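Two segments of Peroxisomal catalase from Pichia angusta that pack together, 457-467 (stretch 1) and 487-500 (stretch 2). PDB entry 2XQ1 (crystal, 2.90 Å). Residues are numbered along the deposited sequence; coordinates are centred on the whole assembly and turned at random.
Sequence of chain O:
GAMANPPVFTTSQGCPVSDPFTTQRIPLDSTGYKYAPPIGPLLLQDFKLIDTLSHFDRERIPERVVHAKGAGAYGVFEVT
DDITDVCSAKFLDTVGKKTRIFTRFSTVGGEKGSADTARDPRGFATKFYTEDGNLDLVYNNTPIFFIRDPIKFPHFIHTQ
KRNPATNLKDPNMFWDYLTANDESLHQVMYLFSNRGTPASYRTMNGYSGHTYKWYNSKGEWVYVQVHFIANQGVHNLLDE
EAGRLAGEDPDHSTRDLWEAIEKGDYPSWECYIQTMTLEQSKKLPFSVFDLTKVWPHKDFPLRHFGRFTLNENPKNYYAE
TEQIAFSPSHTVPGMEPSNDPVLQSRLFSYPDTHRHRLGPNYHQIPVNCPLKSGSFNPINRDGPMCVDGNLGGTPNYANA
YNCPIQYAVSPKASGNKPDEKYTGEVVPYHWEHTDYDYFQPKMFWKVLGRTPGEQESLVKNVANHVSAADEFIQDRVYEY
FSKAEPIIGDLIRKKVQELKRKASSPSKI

Stretch 1, residues 457-467: SLVKNVANHVS
Stretch 2 (487-500) IIGDLIRKKVQELK

Two α-helical segments of one catalase chain pack through apolar side chains, with no hydrogen bond between them among the modelled atoms. Stretch 1 enters as a helix that begins earlier in the chain, as does the helix of 487-500; most residues in both lie near phi/psi -65/-40, while psi rises to -8 at Val466 and -13 at Ser467. The N-to-C directions diverge by 54° (signed crossing angle -54°), and the axes approach to 8.9 Å. Register is set by two close backbone pairs one helical turn apart: Val459 CA lies 5.4 Å from Ile492 CA, and Ala463 CA lies 5.3 Å from Val496 CA. The contact buries 509 Å², both sides summed.

Val459 has the most covered surface. Its CA-to-CB bond points sideways, but chi1 t (176°) brings CG1 3.3 Å from the backbone Leu491 O, 4.1 Å from Leu491 CB, 3.9 Å from Ile492 CG1 and 4.3 Å from Lys495 CB. Leu491 O accepts the helical hydrogen bond from Lys495 N (3.2 Å), so the methyl rests against an oxygen whose polar need is met within its own helix. Ile492, sideways with chi1 m (-66°) and chi2 t (161°), meets three residues of stretch 1: CG1 faces Val459, CD1 is 3.8 Å from Val462 CG1 and CG2 is 4.5 Å from Ala463 CB. Val462 points toward stretch 2 with chi1 t (172°).

One turn on, the single methyl of Ala463 points toward the partner and suits the short CA separation: its CB lies 3.8 Å from Val496 CG2 and 4.3 Å from Lys495 CG. Val496 adopts chi1 t (168°), and the same CG2 is also 3.8 Å from Val466 CG1; Val466 takes chi1 p (88°). At the other end, Leu458 is t,t, and although its CA-to-CB bond runs sideways, its CD2 comes 4.4 Å from Ile488 CG2; Ile488 is m,t.

Polar residues contribute aliphatic surface or lie at the margin. Lys495 points toward stretch 1 with chi1 t and chi2 96°; it is modelled only to CD, and its carbons cover Val459 and Ala463. Asn464 starts away from stretch 2, yet chi1 m (-74°) with chi2 -59° places OD1 3.8 Å from Leu499 CG, the last modelled atom of that leucine. Ser467, chi1 p, turns back so that its OG donates to Asn464 O at 2.9 Å, satisfying the hydroxyl locally. The CA-to-CB bond of Arg493 points away from stretch 1; the side chain runs t,t before chi3 p (43°) and forms a salt bridge one turn back, Arg493 NH2 to Asp490 OD1, 2.8 Å.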

# COMPACT_ATOMS: atom_id res chain seq x y z
N SER O 457 32.72 3.47 34.95
CA SER O 457 32.29 3.22 33.58
C SER O 457 31.11 4.10 33.18
O SER O 457 31.13 4.73 32.12
CB SER O 457 31.91 1.77 33.39
OG SER O 457 33.08 1.03 33.13
N LEU O 458 30.08 4.10 34.02
CA LEU O 458 28.91 4.94 33.77
C LEU O 458 29.35 6.39 33.55
O LEU O 458 28.92 7.01 32.60
CB LEU O 458 27.91 4.86 34.91
CG LEU O 458 26.61 5.64 34.82
CD1 LEU O 458 25.56 5.05 35.75
CD2 LEU O 458 26.82 7.11 35.16
N VAL O 459 30.21 6.88 34.43
CA VAL O 459 30.77 8.24 34.32
C VAL O 459 31.49 8.44 32.97
O VAL O 459 31.25 9.42 32.28
CB VAL O 459 31.69 8.58 35.51
CG1 VAL O 459 32.34 9.92 35.33
CG2 VAL O 459 30.94 8.53 36.83
N LYS O 460 32.34 7.49 32.58
CA LYS O 460 33.11 7.61 31.33
C LYS O 460 32.20 7.55 30.11
O LYS O 460 32.40 8.26 29.12
CB LYS O 460 34.20 6.53 31.25
CG LYS O 460 35.35 6.85 30.25
CD LYS O 460 36.33 5.69 30.05
CE LYS O 460 37.37 5.63 31.18
NZ LYS O 460 38.15 4.34 31.13
N ASN O 461 31.18 6.71 30.20
CA ASN O 461 30.27 6.51 29.09
C ASN O 461 29.37 7.70 28.85
O ASN O 461 29.17 8.11 27.71
CB ASN O 461 29.47 5.22 29.26
CG ASN O 461 30.33 3.99 29.14
OD1 ASN O 461 31.28 3.96 28.37
ND2 ASN O 461 30.02 2.97 29.91
N VAL O 462 28.84 8.26 29.94
CA VAL O 462 28.01 9.46 29.90
C VAL O 462 28.88 10.64 29.49
O VAL O 462 28.40 11.56 28.80
CB VAL O 462 27.39 9.77 31.27
CG1 VAL O 462 26.69 11.12 31.26
CG2 VAL O 462 26.40 8.69 31.63
N ALA O 463 30.16 10.60 29.87
CA ALA O 463 31.05 11.69 29.56
C ALA O 463 31.41 11.75 28.08
O ALA O 463 31.45 12.84 27.51
CB ALA O 463 32.27 11.63 30.41
N ASN O 464 31.68 10.60 27.46
CA ASN O 464 32.10 10.59 26.06
C ASN O 464 30.99 10.92 25.08
O ASN O 464 31.24 11.55 24.03
CB ASN O 464 32.73 9.26 25.69
CG ASN O 464 34.09 9.12 26.26
OD1 ASN O 464 34.98 9.94 25.99
ND2 ASN O 464 34.27 8.09 27.09
N HIS O 465 29.78 10.49 25.45
CA HIS O 465 28.58 10.84 24.72
C HIS O 465 28.27 12.32 24.83
O HIS O 465 28.01 12.96 23.82
CB HIS O 465 27.40 10.01 25.19
CG HIS O 465 26.25 10.01 24.22
ND1 HIS O 465 26.18 9.15 23.15
CD2 HIS O 465 25.16 10.80 24.15
CE1 HIS O 465 25.08 9.39 22.47
NE2 HIS O 465 24.44 10.39 23.05
N VAL O 466 28.35 12.87 26.04
CA VAL O 466 27.90 14.25 26.30
C VAL O 466 28.92 15.34 25.93
O VAL O 466 28.60 16.52 25.94
CB VAL O 466 27.37 14.40 27.76
CG1 VAL O 466 28.48 14.75 28.70
CG2 VAL O 466 26.25 15.42 27.84
N SER O 467 30.14 14.94 25.58
CA SER O 467 31.19 15.89 25.22
C SER O 467 31.00 16.52 23.83
O SER O 467 31.69 17.48 23.48
CB SER O 467 32.53 15.18 25.24
OG SER O 467 32.53 14.14 24.26
N ILE O 487 27.45 13.39 43.63
CA ILE O 487 28.80 13.18 43.17
C ILE O 487 28.84 12.93 41.67
O ILE O 487 29.85 13.19 41.01
CB ILE O 487 29.49 12.00 43.86
CG1 ILE O 487 28.69 11.54 45.11
CG2 ILE O 487 30.95 12.36 44.18
CD1 ILE O 487 29.11 10.16 45.70
N ILE O 488 27.72 12.45 41.13
CA ILE O 488 27.72 11.95 39.76
C ILE O 488 27.82 13.06 38.74
O ILE O 488 28.55 12.94 37.76
CB ILE O 488 26.53 11.04 39.44
CG1 ILE O 488 26.33 9.99 40.54
CG2 ILE O 488 26.79 10.33 38.10
CD1 ILE O 488 25.09 9.18 40.38
N GLY O 489 27.09 14.15 38.95
CA GLY O 489 27.27 15.32 38.09
C GLY O 489 28.73 15.74 38.09
O GLY O 489 29.38 15.87 37.03
N ASP O 490 29.26 15.91 39.30
CA ASP O 490 30.59 16.46 39.49
C ASP O 490 31.62 15.58 38.83
O ASP O 490 32.53 16.09 38.18
CB ASP O 490 30.88 16.65 40.98
CG ASP O 490 29.87 17.57 41.67
OD1 ASP O 490 29.07 18.23 40.97
OD2 ASP O 490 29.87 17.65 42.92
N LEU O 491 31.46 14.26 38.99
CA LEU O 491 32.36 13.28 38.39
C LEU O 491 32.28 13.26 36.89
O LEU O 491 33.29 12.98 36.22
CB LEU O 491 32.05 11.88 38.89
CG LEU O 491 32.61 11.57 40.28
CD1 LEU O 491 32.01 10.28 40.82
CD2 LEU O 491 34.14 11.52 40.22
N ILE O 492 31.08 13.54 36.38
CA ILE O 492 30.88 13.63 34.94
C ILE O 492 31.44 14.95 34.43
O ILE O 492 32.19 14.95 33.45
CB ILE O 492 29.42 13.40 34.52
CG1 ILE O 492 29.03 11.96 34.85
CG2 ILE O 492 29.23 13.61 33.02
CD1 ILE O 492 27.55 11.73 34.91
N ARG O 493 31.12 16.06 35.11
CA ARG O 493 31.71 17.34 34.73
C ARG O 493 33.24 17.27 34.77
O ARG O 493 33.90 17.74 33.84
CB ARG O 493 31.19 18.49 35.58
CG ARG O 493 31.71 19.88 35.15
CD ARG O 493 31.09 21.03 35.93
NE ARG O 493 31.01 20.73 37.37
CZ ARG O 493 29.88 20.65 38.09
NH1 ARG O 493 28.68 20.86 37.53
NH2 ARG O 493 29.94 20.35 39.38
N LYS O 494 33.79 16.66 35.82
CA LYS O 494 35.24 16.53 35.96
C LYS O 494 35.84 15.82 34.75
O LYS O 494 36.73 16.38 34.10
CB LYS O 494 35.60 15.78 37.27
CG LYS O 494 36.62 16.53 38.18
CD LYS O 494 36.48 16.11 39.67
CE LYS O 494 37.44 14.86 39.96
NZ LYS O 494 36.85 14.03 41.09
N LYS O 495 35.33 14.64 34.42
CA LYS O 495 35.84 13.81 33.33
C LYS O 495 35.55 14.38 31.95
O LYS O 495 36.26 14.08 31.00
CB LYS O 495 35.30 12.38 33.43
CG LYS O 495 36.02 11.34 32.55
CD LYS O 495 37.12 10.57 33.30
N VAL O 496 34.50 15.19 31.81
CA VAL O 496 34.22 15.83 30.53
C VAL O 496 35.24 16.92 30.27
O VAL O 496 35.65 17.13 29.13
CB VAL O 496 32.80 16.45 30.48
CG1 VAL O 496 32.63 17.35 29.25
CG2 VAL O 496 31.75 15.36 30.46
N GLN O 497 35.62 17.61 31.34
CA GLN O 497 36.58 18.70 31.27
C GLN O 497 37.99 18.18 31.05
O GLN O 497 38.77 18.78 30.31
CB GLN O 497 36.48 19.61 32.49
CG GLN O 497 35.50 20.78 32.29
CD GLN O 497 35.16 21.53 33.57
OE1 GLN O 497 35.94 21.55 34.52
NE2 GLN O 497 33.98 22.15 33.61
N GLU O 498 38.30 17.03 31.65
CA GLU O 498 39.56 16.35 31.38
C GLU O 498 39.59 15.69 30.00
O GLU O 498 40.66 15.40 29.49
CB GLU O 498 39.89 15.35 32.48
CG GLU O 498 40.35 16.04 33.79
CD GLU O 498 40.15 15.17 35.05
OE1 GLU O 498 40.06 13.92 34.90
OE2 GLU O 498 40.07 15.73 36.18
N LEU O 499 38.43 15.47 29.40
CA LEU O 499 38.39 14.93 28.04
C LEU O 499 38.57 16.07 27.06
O LEU O 499 39.32 15.94 26.09
CB LEU O 499 37.10 14.16 27.77
CG LEU O 499 37.23 12.92 26.89
N LYS O 500 37.91 17.19 27.33
CA LYS O 500 38.08 18.42 26.55
C LYS O 500 39.56 18.82 26.52
O LYS O 500 40.09 19.18 25.47
CB LYS O 500 37.21 19.56 27.13
CG LYS O 500 37.22 20.88 26.35